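Local coordinates for uncharacterized protein (Thermomonospora curvata, PDB 4MVE), which is of unknown function but combines a GXWXG domain with a DUF4334 domain in a single, largely beta-stranded chain, at residues Ala33-Asp38 against Phe122-Asp127; Asp128-Ala133 against Phe145-Glu150. All coordinates share one frame; numbering follows the deposited sequence.

Contact 1. Residues Ala33-Asp38 against Phe122-Asp127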
ATOM      1  N   ALA A  33      -8.680  -0.726 -11.809  1.00 36.50           N
ATOM      2  CA  ALA A  33      -9.404  -1.971 -11.651  1.00 36.60           C
ATOM      3  C   ALA A  33      -9.155  -2.593 -10.268  1.00 40.11           C
ATOM      4  O   ALA A  33      -8.032  -2.546  -9.767  1.00 36.99           O
ATOM      5  CB  ALA A  33      -8.990  -2.951 -12.750  1.00 37.84           C
ATOM      6  N   PRO A  34     -10.186  -3.241  -9.665  1.00 39.25           N
ATOM      7  CA  PRO A  34      -9.950  -3.975  -8.406  1.00 36.71           C
ATOM      8  C   PRO A  34      -9.094  -5.233  -8.641  1.00 40.60           C
ATOM      9  O   PRO A  34      -8.952  -5.687  -9.786  1.00 40.58           O
ATOM     10  CB  PRO A  34     -11.354  -4.355  -7.930  1.00 39.08           C
ATOM     11  CG  PRO A  34     -12.224  -4.288  -9.126  1.00 45.99           C
ATOM     12  CD  PRO A  34     -11.569  -3.420 -10.162  1.00 42.41           C
ATOM     13  N   VAL A  35      -8.527  -5.794  -7.560  1.00 35.43           N
ATOM     14  CA  VAL A  35      -7.693  -6.997  -7.625  1.00 34.01           C
ATOM     15  C   VAL A  35      -8.259  -8.048  -6.684  1.00 35.73           C
ATOM     16  O   VAL A  35      -8.732  -7.674  -5.607  1.00 33.42           O
ATOM     17  CB  VAL A  35      -6.173  -6.751  -7.335  1.00 35.72           C
ATOM     18  CG1 VAL A  35      -5.533  -5.897  -8.412  1.00 35.89           C
ATOM     19  CG2 VAL A  35      -5.904  -6.166  -5.950  1.00 33.28           C
ATOM     20  N   PRO A  36      -8.178  -9.359  -7.021  1.00 33.19           N
ATOM     21  CA  PRO A  36      -8.612 -10.377  -6.051  1.00 33.46           C
ATOM     22  C   PRO A  36      -7.560 -10.524  -4.936  1.00 36.98           C
ATOM     23  O   PRO A  36      -6.413 -10.088  -5.113  1.00 35.36           O
ATOM     24  CB  PRO A  36      -8.734 -11.646  -6.904  1.00 37.08           C
ATOM     25  CG  PRO A  36      -7.810 -11.461  -8.022  1.00 40.09           C
ATOM     26  CD  PRO A  36      -7.648  -9.984  -8.257  1.00 35.18           C
ATOM     27  N   VAL A  37      -7.956 -11.137  -3.792  1.00 33.69           N
ATOM     28  CA  VAL A  37      -7.120 -11.349  -2.607  1.00 32.83           C
ATOM     29  C   VAL A  37      -5.803 -12.115  -2.940  1.00 36.96           C
ATOM     30  O   VAL A  37      -4.734 -11.650  -2.516  1.00 35.39           O
ATOM     31  CB  VAL A  37      -7.946 -12.048  -1.482  1.00 38.08           C
ATOM     32  CG1 VAL A  37      -7.068 -12.692  -0.409  1.00 37.90           C
ATOM     33  CG2 VAL A  37      -8.930 -11.062  -0.851  1.00 37.18           C
ATOM     34  N   ASP A  38      -5.865 -13.240  -3.721  1.00 34.33           N
ATOM     35  CA  ASP A  38      -4.659 -14.050  -4.002  1.00 34.85           C
ATOM     36  C   ASP A  38      -3.612 -13.315  -4.883  1.00 37.81           C
ATOM     37  O   ASP A  38      -2.417 -13.600  -4.768  1.00 37.34           O
ATOM     38  CB  ASP A  38      -5.015 -15.436  -4.553  1.00 39.49           C
ATOM     39  CG  ASP A  38      -5.556 -16.407  -3.483  1.00 53.09           C
ATOM     40  OD1 ASP A  38      -5.799 -15.958  -2.313  1.00 50.22           O
ATOM     41  OD2 ASP A  38      -5.772 -17.593  -3.815  1.00 64.22           O
ATOM     42  N   PHE A 122      -6.513  -1.907  -2.240  1.00 29.22           N
ATOM     43  CA  PHE A 122      -5.581  -2.069  -3.364  1.00 27.71           C
ATOM     44  C   PHE A 122      -6.258  -2.052  -4.728  1.00 33.38           C
ATOM     45  O   PHE A 122      -7.288  -2.695  -4.928  1.00 33.58           O
ATOM     46  CB  PHE A 122      -4.803  -3.377  -3.210  1.00 28.44           C
ATOM     47  CG  PHE A 122      -3.990  -3.442  -1.952  1.00 29.53           C
ATOM     48  CD1 PHE A 122      -2.988  -2.507  -1.704  1.00 32.25           C
ATOM     49  CD2 PHE A 122      -4.243  -4.414  -0.990  1.00 30.17           C
ATOM     50  CE1 PHE A 122      -2.250  -2.554  -0.520  1.00 32.38           C
ATOM     51  CE2 PHE A 122      -3.524  -4.442   0.194  1.00 32.12           C
ATOM     52  CZ  PHE A 122      -2.514  -3.527   0.414  1.00 30.23           C
ATOM     53  N   ARG A 123      -5.644  -1.358  -5.687  1.00 29.49           N
ATOM     54  CA  ARG A 123      -6.109  -1.377  -7.075  1.00 30.52           C
ATOM     55  C   ARG A 123      -4.917  -1.697  -7.956  1.00 32.82           C
ATOM     56  O   ARG A 123      -3.815  -1.294  -7.643  1.00 31.54           O
ATOM     57  CB  ARG A 123      -6.763  -0.042  -7.490  1.00 33.86           C
ATOM     58  CG  ARG A 123      -7.964   0.391  -6.679  1.00 33.88           C
ATOM     59  CD  ARG A 123      -9.314  -0.159  -7.097  1.00 50.69           C
ATOM     60  NE  ARG A 123     -10.337   0.332  -6.162  1.00 59.66           N
ATOM     61  CZ  ARG A 123     -11.049   1.443  -6.338  1.00 70.97           C
ATOM     62  NH1 ARG A 123     -10.912   2.160  -7.449  1.00 47.20           N
ATOM     63  NH2 ARG A 123     -11.919   1.833  -5.416  1.00 64.59           N
ATOM     64  N   ARG A 124      -5.143  -2.353  -9.076  1.00 30.15           N
ATOM     65  CA  ARG A 124      -4.107  -2.776  -9.998  1.00 30.72           C
ATOM     66  C   ARG A 124      -3.560  -1.623 -10.840  1.00 34.22           C
ATOM     67  O   ARG A 124      -4.336  -0.897 -11.457  1.00 35.34           O
ATOM     68  CB  ARG A 124      -4.682  -3.871 -10.954  1.00 33.10           C
ATOM     69  CG  ARG A 124      -3.653  -4.494 -11.914  1.00 43.79           C
ATOM     70  CD  ARG A 124      -4.296  -5.517 -12.845  1.00 48.99           C
ATOM     71  NE  ARG A 124      -3.317  -6.166 -13.726  1.00 49.90           N
ATOM     72  CZ  ARG A 124      -2.974  -5.715 -14.928  1.00 65.43           C
ATOM     73  NH1 ARG A 124      -3.529  -4.611 -15.414  1.00 55.44           N
ATOM     74  NH2 ARG A 124      -2.067  -6.356 -15.648  1.00 62.11           N
ATOM     75  N   VAL A 125      -2.236  -1.520 -10.930  1.00 29.38           N
ATOM     76  CA  VAL A 125      -1.526  -0.638 -11.874  1.00 30.85           C
ATOM     77  C   VAL A 125      -1.121  -1.560 -13.066  1.00 38.06           C
ATOM     78  O   VAL A 125      -1.482  -1.281 -14.208  1.00 39.81           O
ATOM     79  CB  VAL A 125      -0.337   0.154 -11.272  1.00 32.85           C
ATOM     80  CG1 VAL A 125       0.496   0.843 -12.371  1.00 32.73           C
ATOM     81  CG2 VAL A 125      -0.832   1.166 -10.257  1.00 31.17           C
ATOM     82  N   ASN A 126      -0.447  -2.706 -12.764  1.00 33.75           N
ATOM     83  CA  ASN A 126      -0.106  -3.786 -13.705  1.00 36.14           C
ATOM     84  C   ASN A 126       0.104  -5.014 -12.830  1.00 40.63           C
ATOM     85  O   ASN A 126      -0.086  -4.893 -11.629  1.00 39.92           O
ATOM     86  CB  ASN A 126       1.122  -3.442 -14.600  1.00 34.42           C
ATOM     87  CG  ASN A 126       2.346  -3.064 -13.798  1.00 49.84           C
ATOM     88  OD1 ASN A 126       2.773  -3.799 -12.898  1.00 39.23           O
ATOM     89  ND2 ASN A 126       2.907  -1.889 -14.075  1.00 40.92           N
ATOM     90  N   ASP A 127       0.534  -6.163 -13.378  1.00 38.39           N
ATOM     91  CA  ASP A 127       0.727  -7.402 -12.596  1.00 38.58           C
ATOM     92  C   ASP A 127       1.695  -7.262 -11.399  1.00 40.60           C
ATOM     93  O   ASP A 127       1.591  -8.033 -10.440  1.00 37.74           O
ATOM     94  CB  ASP A 127       1.235  -8.519 -13.517  1.00 43.63           C
ATOM     95  CG  ASP A 127       0.194  -8.974 -14.524  1.00 58.38           C
ATOM     96  OD1 ASP A 127      -1.014  -8.733 -14.283  1.00 60.74           O
ATOM     97  OD2 ASP A 127       0.585  -9.556 -15.555  1.00 65.95           O
TER
HETATM   98  O   HOH W   1      -5.988  -1.223 -13.368  1.00 46.38           O
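Val35 meets the strand of Phe122 and Arg124 through both of its methyl groups. CG1, anti to the carbonyl carbon (chi1 -66°), lies 3.4 Å from Arg124 CB, the two side chains crossing at about a right angle. CG2 takes the other branch and reaches Phe122 CB at 4.1 Å, close to the carbonyl oxygen of the same residue. Beside this apolar patch the backbones are joined by one nearly straight hydrogen bond, from Arg124 N to Ala33 O at 3.0 Å. Arg123 CD also passes 3.8 Å from Ala33 O, its chain bent at chi2 (-86°).

Arg124 gives the contact its CB and backbone, while its extended chain carries the guanidinium away from Val35 to Asp127. There NH2 donates to Asp127 OD1 at 2.9 Å in a salt bridge that lies in the guanidinium plane but meets the carboxylate from above. Asn126 CA sits over the centre of one guanidinium face, and the charged group lies alongside the turn that follows its own strand.

Strand 33-34 is a short addition beside strand 118-124. Ser108 OG bonds to both Val35 N and Phe122 O, placing strand 106-113 beside the two segments. The Phe122 ring packs inward on strand 143-149, and Val125, which with Asn126 forms a classic beta bulge opposite Met129, rests on helix 5-16.

Contact 2. Residues Asp128-Ala133 against Phe145-Glu150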
ATOM      1  N   ASP A 128       2.635  -6.291 -11.469  1.00 36.69           N
ATOM      2  CA  ASP A 128       3.649  -6.126 -10.439  1.00 36.30           C
ATOM      3  C   ASP A 128       3.569  -4.803  -9.687  1.00 38.46           C
ATOM      4  O   ASP A 128       4.500  -4.486  -8.943  1.00 39.23           O
ATOM      5  CB  ASP A 128       5.028  -6.259 -11.094  1.00 40.31           C
ATOM      6  CG  ASP A 128       5.254  -7.615 -11.717  1.00 54.42           C
ATOM      7  OD1 ASP A 128       4.662  -8.609 -11.216  1.00 54.47           O
ATOM      8  OD2 ASP A 128       5.990  -7.685 -12.727  1.00 64.05           O
HETATM    9  N   MSE A 129       2.473  -4.034  -9.868  1.00 32.65           N
HETATM   10  CA  MSE A 129       2.272  -2.734  -9.211  1.00 29.42           C
HETATM   11  C   MSE A 129       0.824  -2.524  -8.844  1.00 32.39           C
HETATM   12  O   MSE A 129      -0.062  -2.803  -9.648  1.00 33.12           O
HETATM   13  CB  MSE A 129       2.722  -1.557 -10.092  1.00 30.27           C
HETATM   14  CG  MSE A 129       4.196  -1.514 -10.373  1.00 35.58           C
HETATM   15 SE   MSE A 129       4.557   0.012 -11.517  0.88 39.97          SE
HETATM   16  CE  MSE A 129       6.463  -0.177 -11.583  1.00 38.28           C
ATOM     17  N   VAL A 130       0.598  -2.057  -7.631  1.00 28.38           N
ATOM     18  CA  VAL A 130      -0.723  -1.681  -7.085  1.00 27.98           C
ATOM     19  C   VAL A 130      -0.599  -0.340  -6.409  1.00 31.46           C
ATOM     20  O   VAL A 130       0.480  -0.008  -5.931  1.00 29.54           O
ATOM     21  CB  VAL A 130      -1.344  -2.706  -6.082  1.00 31.33           C
ATOM     22  CG1 VAL A 130      -1.513  -4.094  -6.690  1.00 31.71           C
ATOM     23  CG2 VAL A 130      -0.585  -2.751  -4.751  1.00 30.69           C
ATOM     24  N   VAL A 131      -1.713   0.417  -6.316  1.00 29.62           N
ATOM     25  CA  VAL A 131      -1.742   1.643  -5.526  1.00 28.08           C
ATOM     26  C   VAL A 131      -2.534   1.243  -4.282  1.00 30.75           C
ATOM     27  O   VAL A 131      -3.521   0.542  -4.423  1.00 28.87           O
ATOM     28  CB  VAL A 131      -2.336   2.877  -6.277  1.00 31.88           C
ATOM     29  CG1 VAL A 131      -2.682   4.005  -5.304  1.00 30.20           C
ATOM     30  CG2 VAL A 131      -1.354   3.404  -7.328  1.00 32.06           C
ATOM     31  N   GLY A 132      -2.104   1.659  -3.095  1.00 26.90           N
ATOM     32  CA  GLY A 132      -2.844   1.344  -1.877  1.00 25.27           C
ATOM     33  C   GLY A 132      -3.476   2.619  -1.382  1.00 31.71           C
ATOM     34  O   GLY A 132      -2.807   3.655  -1.363  1.00 31.16           O
ATOM     35  N   ALA A 133      -4.766   2.549  -0.970  1.00 28.85           N
ATOM     36  CA  ALA A 133      -5.535   3.663  -0.426  1.00 28.70           C
ATOM     37  C   ALA A 133      -5.751   3.427   1.068  1.00 29.27           C
ATOM     38  O   ALA A 133      -6.525   2.551   1.456  1.00 27.02           O
ATOM     39  CB  ALA A 133      -6.870   3.795  -1.149  1.00 30.02           C
ATOM     40  N   PHE A 145      -0.274   5.175  -1.183  1.00 27.96           N
ATOM     41  CA  PHE A 145       1.078   4.640  -1.232  1.00 27.56           C
ATOM     42  C   PHE A 145       1.164   3.635  -2.397  1.00 30.97           C
ATOM     43  O   PHE A 145       0.144   3.321  -3.011  1.00 30.63           O
ATOM     44  CB  PHE A 145       1.489   4.029   0.137  1.00 27.98           C
ATOM     45  CG  PHE A 145       0.707   2.797   0.523  1.00 29.25           C
ATOM     46  CD1 PHE A 145      -0.487   2.905   1.249  1.00 32.64           C
ATOM     47  CD2 PHE A 145       1.156   1.524   0.162  1.00 29.51           C
ATOM     48  CE1 PHE A 145      -1.223   1.765   1.597  1.00 32.62           C
ATOM     49  CE2 PHE A 145       0.417   0.385   0.490  1.00 33.06           C
ATOM     50  CZ  PHE A 145      -0.763   0.509   1.220  1.00 32.12           C
ATOM     51  N   HIS A 146       2.364   3.116  -2.701  1.00 27.26           N
ATOM     52  CA  HIS A 146       2.427   2.159  -3.806  1.00 26.83           C
ATOM     53  C   HIS A 146       3.218   0.929  -3.411  1.00 30.38           C
ATOM     54  O   HIS A 146       3.945   0.979  -2.438  1.00 30.81           O
ATOM     55  CB  HIS A 146       2.975   2.802  -5.102  1.00 26.98           C
ATOM     56  CG  HIS A 146       4.231   3.612  -4.950  1.00 29.65           C
ATOM     57  ND1 HIS A 146       5.476   3.009  -4.860  1.00 31.93           N
ATOM     58  CD2 HIS A 146       4.395   4.953  -4.890  1.00 29.31           C
ATOM     59  CE1 HIS A 146       6.348   3.997  -4.762  1.00 29.69           C
ATOM     60  NE2 HIS A 146       5.745   5.180  -4.789  1.00 29.35           N
ATOM     61  N   LEU A 147       2.986  -0.203  -4.107  1.00 27.34           N
ATOM     62  CA  LEU A 147       3.690  -1.462  -3.905  1.00 26.21           C
ATOM     63  C   LEU A 147       4.113  -2.026  -5.238  1.00 32.69           C
ATOM     64  O   LEU A 147       3.318  -2.044  -6.179  1.00 33.78           O
ATOM     65  CB  LEU A 147       2.847  -2.509  -3.134  1.00 25.77           C
ATOM     66  CG  LEU A 147       2.323  -2.151  -1.726  1.00 27.90           C
ATOM     67  CD1 LEU A 147       1.259  -3.168  -1.269  1.00 26.35           C
ATOM     68  CD2 LEU A 147       3.478  -1.963  -0.697  1.00 26.73           C
ATOM     69  N   THR A 148       5.350  -2.539  -5.284  1.00 29.60           N
ATOM     70  CA  THR A 148       6.029  -3.196  -6.414  1.00 31.08           C
ATOM     71  C   THR A 148       6.386  -4.614  -5.978  1.00 35.42           C
ATOM     72  O   THR A 148       7.033  -4.799  -4.953  1.00 31.97           O
ATOM     73  CB  THR A 148       7.258  -2.392  -6.862  1.00 33.38           C
ATOM     74  OG1 THR A 148       6.795  -1.074  -7.158  1.00 34.12           O
ATOM     75  CG2 THR A 148       7.941  -3.003  -8.122  1.00 33.20           C
ATOM     76  N   ARG A 149       5.899  -5.599  -6.722  1.00 35.99           N
ATOM     77  CA  ARG A 149       6.082  -7.011  -6.417  1.00 39.24           C
ATOM     78  C   ARG A 149       7.544  -7.440  -6.595  1.00 46.76           C
ATOM     79  O   ARG A 149       8.158  -7.130  -7.615  1.00 48.11           O
ATOM     80  CB  ARG A 149       5.152  -7.864  -7.314  1.00 40.80           C
ATOM     81  CG  ARG A 149       5.043  -9.332  -6.907  1.00 46.53           C
ATOM     82  CD  ARG A 149       4.414 -10.220  -7.980  1.00 49.26           C
ATOM     83  NE  ARG A 149       3.071  -9.785  -8.406  1.00 46.62           N
ATOM     84  CZ  ARG A 149       1.930 -10.119  -7.808  1.00 52.41           C
ATOM     85  NH1 ARG A 149       1.939 -10.875  -6.713  1.00 43.00           N
ATOM     86  NH2 ARG A 149       0.772  -9.698  -8.298  1.00 34.87           N
ATOM     87  N   GLU A 150       8.100  -8.128  -5.579  1.00 46.17           N
ATOM     88  CA  GLU A 150       9.446  -8.716  -5.627  1.00 49.86           C
ATOM     89  C   GLU A 150       9.396  -9.917  -6.559  1.00 59.06           C
ATOM     90  O   GLU A 150       8.502 -10.751  -6.408  1.00 60.34           O
ATOM     91  CB  GLU A 150       9.890  -9.180  -4.227  1.00 51.57           C
ATOM     92  CG  GLU A 150      10.751  -8.227  -3.417  1.00 59.28           C
ATOM     93  CD  GLU A 150      11.395  -8.871  -2.193  1.00 82.51           C
ATOM     94  OE1 GLU A 150      11.931  -8.119  -1.347  1.00 82.89           O
ATOM     95  OE2 GLU A 150      11.351 -10.119  -2.064  1.00 68.74           O
TER
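An antiparallel beta hairpin brings Val130 and Gly132 opposite Leu147 and Phe145 in two successive hydrogen-bonded pairs. Each pair is closed in both directions, with Gly132 N to Phe145 O the shortest of these four bonds at 2.8 Å. Phe145 CG occupies the position between backbone N and carbonyl carbon (chi1 67°), and the ring turns over its glycine partner: Gly132 CA stands 4.0 Å from the ring centroid in a CH-pi contact, offset toward the rim. On the same face of the sheet Val130 CG2 packs obliquely on Leu147 CB at 3.8 Å. On the other face Met129, a selenomethionine, and Thr148 run side by side.

Arg149 N donates to Asp128 O at 2.9 Å at the open end of the hairpin, where strand 129-136 begins and strand 143-149 finishes. Beyond it Asp128 OD1 lies at the guanidinium edge, 3.4 Å from Arg149 NE, in a weak, bent bond with the two planes 75° apart. Arg151 also pairs with Asp128 OD2, and Arg149 NH2 donates to the carbonyl oxygens of Asp127 and Phe39.

Strands 118-124 and 42-48 flank the hairpin. Phe122 and Trp44 pack on the Val130 and Leu147 face, and helix 5-16 covers the face of Met129, Val131, His146 and Thr148.

Contact 2 is buried and lies nearer the middle of the chain, whereas contact 1 is partly exposed and joins a two-residue strand with sparse pairing to the same curved antiparallel sheet. Contact 2 is held by continuous hairpin pairing; contact 1 has one direct backbone bond and the packing of a valine. They adjoin through strands 118-124 and 129-136, where Arg123 O lies 3.0 Å from Val131 N, a probable hydrogen bond. Phe122 CE1 also packs on Leu147 CD1 at 3.6 Å. Each contact has an arginine-aspartate pair beside it: Arg124 is paired firmly within its own segment, whereas Arg149 reaches Asp128 weakly and its NH2 lies 2.8 Å from Asp127 O, tying contact 2 to contact 1.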